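Local coordinates for single-stranded DNA-binding protein DdrB (PDB 4HQB), which binds single-stranded DNA and probably takes part in the DNA damage response of Deinococcus radiodurans, at residues A[49-54]-A[134-139]; A[86-91]-A[103-108]; A[107-112]-A[128-133]. All coordinates share one frame; numbering follows the deposited sequence.

Contact 1 of 3, residues A[49-54]-A[134-139]; sequences GYQFPI and IFRGGK. With nucleotides of chain G.
F52 and F135 share nearly the same first torsion, chi1 -59° and -65°, with CG beside the backbone N in both. Because the two residues pair in parallel register on one face, their rings leave the sheet side by side. This is a parallel pairing of strand 50-52, outermost within this chain, with the end of strand 129-135. I134 N donates to Y50 O, F52 N to I134 O, and R136 N to F52 O. Beyond the strands, I54 N bonds G137 O at 2.9 Å. The F52 and F135 ring centroids lie 5.4 Å apart with the planes at 35°. F52 CB packs on F135 CE2 at 3.6 Å, and P53 O sits at the edge of the F135 ring. L14 of a second subunit packs on Y50 and F52.

On the other face Q51 lies alongside I134. Q51 is bent at chi2, and its NE2 reaches back to G49 O at 3.1 Å. Water 1 gives a hydrogen to Q51 OE1 and accepts one from R136 NH1. In the loop beyond, K139 runs its aliphatic chain past the thymine of DT1 of chain G. R136 NH2 donates to OP2 of DT3 of chain G at 2.9 Å.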
# COMPACT_ATOMS: atom_id res chain seq x y z
N GLY A 49 -0.03 16.78 -7.62
CA GLY A 49 -1.24 17.31 -7.00
C GLY A 49 -2.50 16.90 -7.74
O GLY A 49 -2.43 16.41 -8.87
N TYR A 50 -3.66 17.07 -7.11
CA TYR A 50 -4.92 16.87 -7.82
C TYR A 50 -5.04 17.96 -8.90
O TYR A 50 -4.63 19.13 -8.68
CB TYR A 50 -6.10 16.95 -6.87
CG TYR A 50 -6.08 15.96 -5.72
CD1 TYR A 50 -6.63 14.69 -5.87
CD2 TYR A 50 -5.51 16.30 -4.49
CE1 TYR A 50 -6.61 13.78 -4.82
CE2 TYR A 50 -5.48 15.40 -3.45
CZ TYR A 50 -6.03 14.14 -3.61
OH TYR A 50 -6.01 13.24 -2.58
N GLN A 51 -5.60 17.58 -10.05
CA GLN A 51 -5.71 18.53 -11.18
C GLN A 51 -7.16 18.86 -11.45
O GLN A 51 -7.95 17.98 -11.75
CB GLN A 51 -5.10 17.94 -12.43
CG GLN A 51 -3.75 17.31 -12.21
CD GLN A 51 -2.67 18.34 -12.21
OE1 GLN A 51 -2.74 19.31 -12.97
NE2 GLN A 51 -1.67 18.16 -11.34
N PHE A 52 -7.51 20.14 -11.36
CA PHE A 52 -8.91 20.53 -11.52
C PHE A 52 -9.00 21.69 -12.50
O PHE A 52 -7.98 22.33 -12.79
CB PHE A 52 -9.51 20.98 -10.17
CG PHE A 52 -9.47 19.92 -9.10
CD1 PHE A 52 -10.25 18.78 -9.21
CD2 PHE A 52 -8.66 20.08 -7.99
CE1 PHE A 52 -10.21 17.81 -8.22
CE2 PHE A 52 -8.62 19.12 -7.00
CZ PHE A 52 -9.39 17.98 -7.11
N PRO A 53 -10.21 21.94 -13.03
CA PRO A 53 -10.46 23.08 -13.92
C PRO A 53 -10.17 24.39 -13.20
O PRO A 53 -10.42 24.47 -11.99
CB PRO A 53 -11.95 22.96 -14.21
CG PRO A 53 -12.21 21.48 -14.15
CD PRO A 53 -11.36 21.03 -12.97
N ILE A 54 -9.63 25.38 -13.90
CA ILE A 54 -9.35 26.66 -13.26
C ILE A 54 -10.65 27.24 -12.70
O ILE A 54 -10.66 27.72 -11.57
CB ILE A 54 -8.60 27.69 -14.18
CG1 ILE A 54 -8.30 28.98 -13.42
CG2 ILE A 54 -9.40 28.01 -15.47
CD1 ILE A 54 -7.40 28.80 -12.18
N ILE A 134 -3.60 21.66 -8.46
CA ILE A 134 -3.27 22.58 -9.54
C ILE A 134 -4.53 22.84 -10.32
O ILE A 134 -5.12 21.92 -10.87
CB ILE A 134 -2.17 22.03 -10.46
CG1 ILE A 134 -0.92 21.74 -9.64
CG2 ILE A 134 -1.88 23.03 -11.62
CD1 ILE A 134 0.30 21.38 -10.44
N PHE A 135 -4.94 24.10 -10.34
CA PHE A 135 -6.12 24.52 -11.07
C PHE A 135 -5.67 25.16 -12.41
O PHE A 135 -5.03 26.21 -12.41
CB PHE A 135 -6.97 25.47 -10.21
CG PHE A 135 -7.56 24.81 -8.96
CD1 PHE A 135 -6.82 24.71 -7.79
CD2 PHE A 135 -8.85 24.29 -8.97
CE1 PHE A 135 -7.36 24.11 -6.65
CE2 PHE A 135 -9.39 23.68 -7.84
CZ PHE A 135 -8.64 23.58 -6.69
N ARG A 136 -5.99 24.49 -13.52
CA ARG A 136 -5.62 24.94 -14.87
C ARG A 136 -6.61 24.49 -15.96
O ARG A 136 -7.01 23.33 -16.00
CB ARG A 136 -4.22 24.44 -15.24
CG ARG A 136 -3.60 25.17 -16.41
CD ARG A 136 -2.22 24.59 -16.76
NE ARG A 136 -2.38 23.18 -17.13
CZ ARG A 136 -1.75 22.17 -16.54
NH1 ARG A 136 -0.86 22.38 -15.58
NH2 ARG A 136 -2.00 20.93 -16.94
N GLY A 137 -6.95 25.42 -16.85
CA GLY A 137 -7.74 25.14 -18.04
C GLY A 137 -9.03 24.37 -17.75
O GLY A 137 -9.66 24.55 -16.68
N GLY A 138 -9.43 23.52 -18.70
CA GLY A 138 -10.58 22.66 -18.56
C GLY A 138 -11.90 23.39 -18.54
O GLY A 138 -12.02 24.55 -18.92
N LYS A 139 -12.92 22.70 -18.07
CA LYS A 139 -14.23 23.29 -18.01
C LYS A 139 -14.85 22.96 -16.65
O LYS A 139 -14.85 21.79 -16.22
CB LYS A 139 -15.12 22.73 -19.11
CG LYS A 139 -16.57 23.19 -18.98
CD LYS A 139 -17.45 22.49 -20.01
CE LYS A 139 -18.88 22.98 -19.91
NZ LYS A 139 -19.79 22.08 -20.66
P DT G 1 -13.02 26.17 -25.32
OP1 DT G 1 -13.65 25.48 -26.46
OP2 DT G 1 -11.87 27.07 -25.54
O5' DT G 1 -12.63 25.05 -24.20
C5' DT G 1 -12.20 25.25 -22.84
C4' DT G 1 -11.93 23.87 -22.23
O4' DT G 1 -13.24 23.31 -21.92
C3' DT G 1 -11.33 22.91 -23.28
O3' DT G 1 -9.93 22.42 -23.37
C2' DT G 1 -12.26 21.70 -23.40
C1' DT G 1 -13.35 21.97 -22.38
N1 DT G 1 -14.68 21.71 -22.98
C2 DT G 1 -15.43 20.69 -22.45
O2 DT G 1 -15.06 20.02 -21.50
N3 DT G 1 -16.64 20.50 -23.04
C4 DT G 1 -17.14 21.22 -24.11
O4 DT G 1 -18.25 20.98 -24.58
C5 DT G 1 -16.30 22.27 -24.64
C7 DT G 1 -16.78 23.09 -25.82
C6 DT G 1 -15.11 22.48 -24.05
P DT G 2 -8.82 22.40 -22.20
OP1 DT G 2 -9.11 23.22 -21.02
OP2 DT G 2 -7.66 22.80 -23.01
O5' DT G 2 -8.60 20.84 -21.87
C5' DT G 2 -8.24 20.34 -20.58
C4' DT G 2 -7.15 19.28 -20.57
O4' DT G 2 -7.53 18.14 -21.38
C3' DT G 2 -5.79 19.68 -21.13
O3' DT G 2 -4.80 18.83 -20.58
C2' DT G 2 -5.95 19.37 -22.61
C1' DT G 2 -6.73 18.06 -22.54
N1 DT G 2 -7.68 17.82 -23.66
C2 DT G 2 -7.90 16.52 -24.00
O2 DT G 2 -7.34 15.60 -23.43
N3 DT G 2 -8.79 16.32 -25.01
C4 DT G 2 -9.48 17.29 -25.70
O4 DT G 2 -10.26 17.01 -26.60
C5 DT G 2 -9.22 18.64 -25.30
C7 DT G 2 -9.94 19.74 -26.03
C6 DT G 2 -8.34 18.86 -24.31
P DT G 3 -4.41 18.92 -19.02
OP1 DT G 3 -5.31 18.02 -18.28
OP2 DT G 3 -4.28 20.35 -18.66
O5' DT G 3 -2.93 18.31 -18.96
C5' DT G 3 -2.78 16.92 -19.04
C4' DT G 3 -1.45 16.60 -19.69
O4' DT G 3 -1.42 17.05 -21.08
C3' DT G 3 -0.26 17.24 -18.99
O3' DT G 3 0.73 16.24 -18.99
C2' DT G 3 0.11 18.42 -19.91
C1' DT G 3 -0.26 17.83 -21.28
N1 DT G 3 -0.54 18.82 -22.35
C2 DT G 3 0.28 18.84 -23.47
O2 DT G 3 1.24 18.11 -23.65
N3 DT G 3 -0.05 19.76 -24.40
C4 DT G 3 -1.08 20.66 -24.35
O4 DT G 3 -1.27 21.46 -25.24
C5 DT G 3 -1.91 20.61 -23.17
C7 DT G 3 -3.06 21.58 -23.07
C6 DT G 3 -1.61 19.70 -22.22
O HOH W 1 -0.47 20.03 -14.03

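Contact 2 of 3, residues A[86-91]-A[103-108]. With nucleotides of chain F.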
# COMPACT_ATOMS: atom_id res chain seq x y z
N TYR A 86 -0.76 24.41 3.05
CA TYR A 86 -0.49 24.67 1.64
C TYR A 86 -0.87 26.11 1.29
O TYR A 86 -1.88 26.63 1.77
CB TYR A 86 -1.25 23.67 0.74
CG TYR A 86 -0.76 22.23 0.89
CD1 TYR A 86 -1.22 21.43 1.94
CD2 TYR A 86 0.19 21.70 0.03
CE1 TYR A 86 -0.74 20.12 2.10
CE2 TYR A 86 0.68 20.41 0.18
CZ TYR A 86 0.20 19.62 1.23
OH TYR A 86 0.69 18.35 1.38
N ARG A 87 -0.06 26.74 0.44
CA ARG A 87 -0.24 28.14 0.05
C ARG A 87 -0.67 28.30 -1.41
O ARG A 87 -0.21 27.57 -2.28
CB ARG A 87 1.07 28.91 0.30
CG ARG A 87 0.89 30.26 0.97
CD ARG A 87 2.22 30.82 1.48
NE ARG A 87 2.64 30.16 2.71
CZ ARG A 87 2.52 30.69 3.93
NH1 ARG A 87 1.98 31.89 4.08
NH2 ARG A 87 2.92 30.01 5.00
N ARG A 88 -1.55 29.26 -1.67
CA ARG A 88 -2.01 29.57 -3.03
C ARG A 88 -1.03 30.41 -3.86
O ARG A 88 -0.81 31.60 -3.59
CB ARG A 88 -3.32 30.34 -2.94
CG ARG A 88 -3.97 30.63 -4.28
CD ARG A 88 -5.26 31.34 -4.04
NE ARG A 88 -6.10 31.49 -5.23
CZ ARG A 88 -6.00 32.49 -6.10
NH1 ARG A 88 -5.06 33.40 -5.95
NH2 ARG A 88 -6.84 32.57 -7.12
N ARG A 89 -0.48 29.80 -4.90
CA ARG A 89 0.55 30.39 -5.74
C ARG A 89 0.12 30.46 -7.19
O ARG A 89 -0.69 29.64 -7.65
CB ARG A 89 1.86 29.61 -5.62
CG ARG A 89 2.17 29.24 -4.18
CD ARG A 89 3.55 28.67 -4.00
NE ARG A 89 3.70 28.04 -2.70
CZ ARG A 89 4.18 28.64 -1.61
NH1 ARG A 89 4.56 29.91 -1.67
NH2 ARG A 89 4.29 27.98 -0.47
N GLU A 90 0.65 31.47 -7.89
CA GLU A 90 0.35 31.69 -9.29
C GLU A 90 1.41 31.03 -10.15
O GLU A 90 2.60 31.12 -9.87
CB GLU A 90 0.32 33.20 -9.60
CG GLU A 90 -0.88 33.93 -9.01
CD GLU A 90 -0.74 35.43 -9.11
OE1 GLU A 90 0.13 35.91 -9.88
OE2 GLU A 90 -1.50 36.14 -8.42
N LEU A 91 0.96 30.33 -11.18
CA LEU A 91 1.89 29.78 -12.15
C LEU A 91 1.67 30.53 -13.46
O LEU A 91 0.54 30.64 -13.93
CB LEU A 91 1.63 28.28 -12.38
CG LEU A 91 2.35 27.19 -11.58
CD1 LEU A 91 1.98 25.77 -12.09
CD2 LEU A 91 3.86 27.37 -11.62
N ALA A 103 -2.10 29.98 -17.75
CA ALA A 103 -1.62 30.16 -16.38
C ALA A 103 -2.41 29.24 -15.42
O ALA A 103 -3.42 28.63 -15.80
CB ALA A 103 -1.65 31.68 -15.95
N ALA A 104 -1.95 29.12 -14.19
CA ALA A 104 -2.59 28.20 -13.25
C ALA A 104 -2.50 28.68 -11.83
O ALA A 104 -1.66 29.51 -11.50
CB ALA A 104 -2.00 26.82 -13.37
N ILE A 105 -3.41 28.17 -11.01
CA ILE A 105 -3.31 28.30 -9.57
C ILE A 105 -2.80 27.00 -8.94
O ILE A 105 -3.37 25.91 -9.12
CB ILE A 105 -4.64 28.72 -8.93
CG1 ILE A 105 -5.09 30.07 -9.50
CG2 ILE A 105 -4.46 28.85 -7.41
CD1 ILE A 105 -4.13 31.24 -9.12
N LYS A 106 -1.71 27.14 -8.20
CA LYS A 106 -1.07 26.02 -7.56
C LYS A 106 -1.13 26.16 -6.05
O LYS A 106 -0.75 27.19 -5.49
CB LYS A 106 0.38 25.89 -8.03
CG LYS A 106 1.14 24.79 -7.30
CD LYS A 106 2.51 24.50 -7.93
CE LYS A 106 3.52 25.55 -7.55
NZ LYS A 106 4.92 25.03 -7.65
N TYR A 107 -1.63 25.13 -5.38
CA TYR A 107 -1.54 25.07 -3.94
C TYR A 107 -0.39 24.13 -3.56
O TYR A 107 -0.41 22.92 -3.90
CB TYR A 107 -2.86 24.59 -3.36
CG TYR A 107 -3.96 25.62 -3.37
CD1 TYR A 107 -4.72 25.82 -4.51
CD2 TYR A 107 -4.25 26.38 -2.24
CE1 TYR A 107 -5.74 26.74 -4.53
CE2 TYR A 107 -5.28 27.33 -2.25
CZ TYR A 107 -6.01 27.50 -3.40
OH TYR A 107 -7.03 28.42 -3.45
N SER A 108 0.62 24.66 -2.87
CA SER A 108 1.82 23.87 -2.57
C SER A 108 2.59 24.32 -1.34
O SER A 108 2.26 25.34 -0.73
CB SER A 108 2.77 23.87 -3.77
OG SER A 108 3.17 25.18 -4.06
P DT F 4 -0.05 24.38 12.59
OP1 DT F 4 -0.42 23.15 13.37
OP2 DT F 4 0.43 25.64 13.22
O5' DT F 4 1.09 23.94 11.56
C5' DT F 4 1.17 22.61 11.09
C4' DT F 4 2.29 22.60 10.07
O4' DT F 4 1.98 23.66 9.15
C3' DT F 4 3.66 22.93 10.65
O3' DT F 4 4.61 22.16 9.98
C2' DT F 4 3.89 24.39 10.30
C1' DT F 4 3.11 24.49 9.00
N1 DT F 4 2.62 25.85 8.76
C2 DT F 4 3.12 26.51 7.66
O2 DT F 4 3.92 26.00 6.90
N3 DT F 4 2.64 27.78 7.50
C4 DT F 4 1.72 28.43 8.31
O4 DT F 4 1.33 29.57 8.11
C5 DT F 4 1.25 27.68 9.44
C7 DT F 4 0.26 28.34 10.35
C6 DT F 4 1.71 26.43 9.62
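Backbone hydrogen bonds join R87 to S108, R89 to K106 and L91 to A104, two to each pair. R89 N to K106 O is 2.7 Å, and R87 N to S108 O is nearly straight at 176°. Between these pairs lie the non-hydrogen-bonded pairs R88-Y107 and E90-I105.

Packing on the face of R88, I105 and Y107 centres on the arginine. R88 has CG anti to the backbone N (chi1 -175°) and stays extended to NE, which carries it across Y107. Its CG makes an off-centre CH-pi contact, 4.3 Å from the Y107 ring centroid. I105 CD1 lies over one face of the R88 guanidinium, 3.6 Å from NH2. Y107 OH is at the guanidinium edge.

Polar ends complete the account. R88 NE forms a salt bridge with E57, whose OE2 also bonds Y107 OH. On the other face R89 NH2 makes a weak bond to S108 O, and R89 NE lies 3.2 Å from S108 OG. R87 NH2 comes within 3.4 Å of N3 of DT4 of chain F. Y86 OH bonds R109 NE.

The pairing is that of an antiparallel beta hairpin, formed by strands 84-96 and 99-110, with one arginine beside bound DNA.

Contact 3 of 3, residues A[107-112]-A[128-133]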
# COMPACT_ATOMS: atom_id res chain seq x y z
N TYR A 107 -1.63 25.13 -5.38
CA TYR A 107 -1.54 25.07 -3.94
C TYR A 107 -0.39 24.13 -3.56
O TYR A 107 -0.41 22.92 -3.90
CB TYR A 107 -2.86 24.59 -3.36
CG TYR A 107 -3.96 25.62 -3.37
CD1 TYR A 107 -4.72 25.82 -4.51
CD2 TYR A 107 -4.25 26.38 -2.24
CE1 TYR A 107 -5.74 26.74 -4.53
CE2 TYR A 107 -5.28 27.33 -2.25
CZ TYR A 107 -6.01 27.50 -3.40
OH TYR A 107 -7.03 28.42 -3.45
N SER A 108 0.62 24.66 -2.87
CA SER A 108 1.82 23.87 -2.57
C SER A 108 2.59 24.32 -1.34
O SER A 108 2.26 25.34 -0.73
CB SER A 108 2.77 23.87 -3.77
OG SER A 108 3.17 25.18 -4.06
N ARG A 109 3.62 23.54 -0.99
CA ARG A 109 4.42 23.79 0.21
C ARG A 109 5.82 23.23 -0.02
O ARG A 109 6.00 22.41 -0.94
CB ARG A 109 3.81 23.06 1.43
CG ARG A 109 3.90 21.55 1.33
CD ARG A 109 3.36 20.88 2.59
NE ARG A 109 3.23 19.43 2.43
CZ ARG A 109 4.22 18.57 2.64
NH1 ARG A 109 5.43 19.02 2.98
NH2 ARG A 109 4.01 17.26 2.50
N GLY A 110 6.77 23.66 0.80
CA GLY A 110 8.14 23.18 0.76
C GLY A 110 8.18 21.69 1.08
O GLY A 110 7.34 21.20 1.82
N ALA A 111 9.11 20.96 0.49
CA ALA A 111 9.26 19.55 0.81
C ALA A 111 10.03 19.52 2.11
O ALA A 111 10.97 20.29 2.29
CB ALA A 111 10.04 18.82 -0.32
N LYS A 112 9.60 18.67 3.03
CA LYS A 112 10.26 18.50 4.32
C LYS A 112 11.11 17.24 4.27
O LYS A 112 10.91 16.38 3.39
CB LYS A 112 9.24 18.41 5.45
CG LYS A 112 8.31 19.62 5.51
CD LYS A 112 7.16 19.43 6.49
CE LYS A 112 6.26 20.68 6.52
NZ LYS A 112 4.93 20.45 7.16
N GLU A 128 12.63 22.41 -4.77
CA GLU A 128 11.59 21.41 -4.83
C GLU A 128 10.42 21.75 -3.93
O GLU A 128 10.56 22.47 -2.95
CB GLU A 128 12.16 20.04 -4.45
CG GLU A 128 12.70 19.98 -3.03
CD GLU A 128 13.23 18.59 -2.68
OE1 GLU A 128 13.54 18.36 -1.49
OE2 GLU A 128 13.34 17.74 -3.59
N TYR A 129 9.26 21.23 -4.26
CA TYR A 129 8.05 21.52 -3.51
C TYR A 129 7.16 20.30 -3.50
O TYR A 129 7.42 19.31 -4.17
CB TYR A 129 7.31 22.70 -4.16
CG TYR A 129 7.02 22.52 -5.64
CD1 TYR A 129 7.93 22.92 -6.61
CD2 TYR A 129 5.82 21.93 -6.07
CE1 TYR A 129 7.66 22.76 -7.98
CE2 TYR A 129 5.54 21.76 -7.46
CZ TYR A 129 6.47 22.18 -8.39
OH TYR A 129 6.19 22.00 -9.73
N VAL A 130 6.08 20.37 -2.74
CA VAL A 130 5.09 19.33 -2.75
C VAL A 130 3.78 20.02 -3.04
O VAL A 130 3.40 20.98 -2.36
CB VAL A 130 5.00 18.61 -1.41
CG1 VAL A 130 3.89 17.56 -1.45
CG2 VAL A 130 6.35 18.00 -1.07
N SER A 131 3.08 19.52 -4.04
CA SER A 131 1.89 20.21 -4.53
C SER A 131 0.63 19.47 -4.08
O SER A 131 0.60 18.24 -4.10
CB SER A 131 1.97 20.34 -6.06
OG SER A 131 0.72 20.05 -6.65
N LEU A 132 -0.38 20.21 -3.63
CA LEU A 132 -1.67 19.61 -3.26
C LEU A 132 -2.68 19.61 -4.40
O LEU A 132 -3.38 18.62 -4.63
CB LEU A 132 -2.27 20.33 -2.06
CG LEU A 132 -3.69 19.94 -1.62
CD1 LEU A 132 -3.76 18.49 -1.08
CD2 LEU A 132 -4.18 20.95 -0.56
N ALA A 133 -2.76 20.74 -5.10
CA ALA A 133 -3.71 20.89 -6.19
C ALA A 133 -3.27 21.93 -7.21
O ALA A 133 -2.64 22.96 -6.87
CB ALA A 133 -5.10 21.26 -5.66
O HOH W 2 11.43 22.25 -0.67
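The R109 guanidinium has V130 on one face, with V130 CB 4.1 Å above the plane and over its centre. V130 CG1 is 4.0 Å from R109 NH2. The Y107 ring has A133 O at its edge, near the ring plane. W62 meets the same ring edge-to-face. S108 CB approaches the Y129 ring obliquely.

R109 reaches V130 through a first torsion of 68°, which sets CG between the backbone N and the carbonyl carbon. The chain is then extended to NE, and the two side chains lie side by side. The polar end of R109 is held from outside the two segments, where NH1 forms a salt bridge with D115. NH1 also makes a weak bond to G110 O. These partners probably fix the guanidinium plane against the valine.

The other branch of the valine, CG2, packs on A111 CB at 3.9 Å. A111 CB also touches E128 OE1, which has its salt bridge with R120. Water 2 links the chains here, accepting from A111 N and donating to E128 O.

The backbones run antiparallel. R109 N donates to V130 O, and V130 N to R109 O at 2.7 Å. Y107 N donates to A133 O at 2.8 Å. Y107 O takes two donors, L132 N at 2.7 Å and A133 N in a weak bond of 3.4 Å. The register shifts by one between Y107 and S108. The chain turns a corner at L132. L132 and A133 both face Y107, which makes this a classic beta bulge in an antiparallel pair of the mixed sheet.

All three contacts belong to one mixed sheet. Contact 1 adds strand 50-52 to strand 129-135, contact 3 pairs 129-135 with 99-110, and contact 2 pairs 99-110 with 84-96. Contacts 2 and 3 share Y107 and S108, and their centres are about 10 Å apart. The centres of contacts 1 and 2 are about 11 Å apart, those of contacts 1 and 3 about 16 Å. F135 N probably bonds I105 O at 2.7 Å, joining contacts 1 and 2. Y50 N probably bonds L132 O at 2.9 Å, joining contacts 1 and 3. DNA is met at separate places: chain G at contact 1, chain F at contact 2, and a phosphate weakly held by K112 NZ at contact 3.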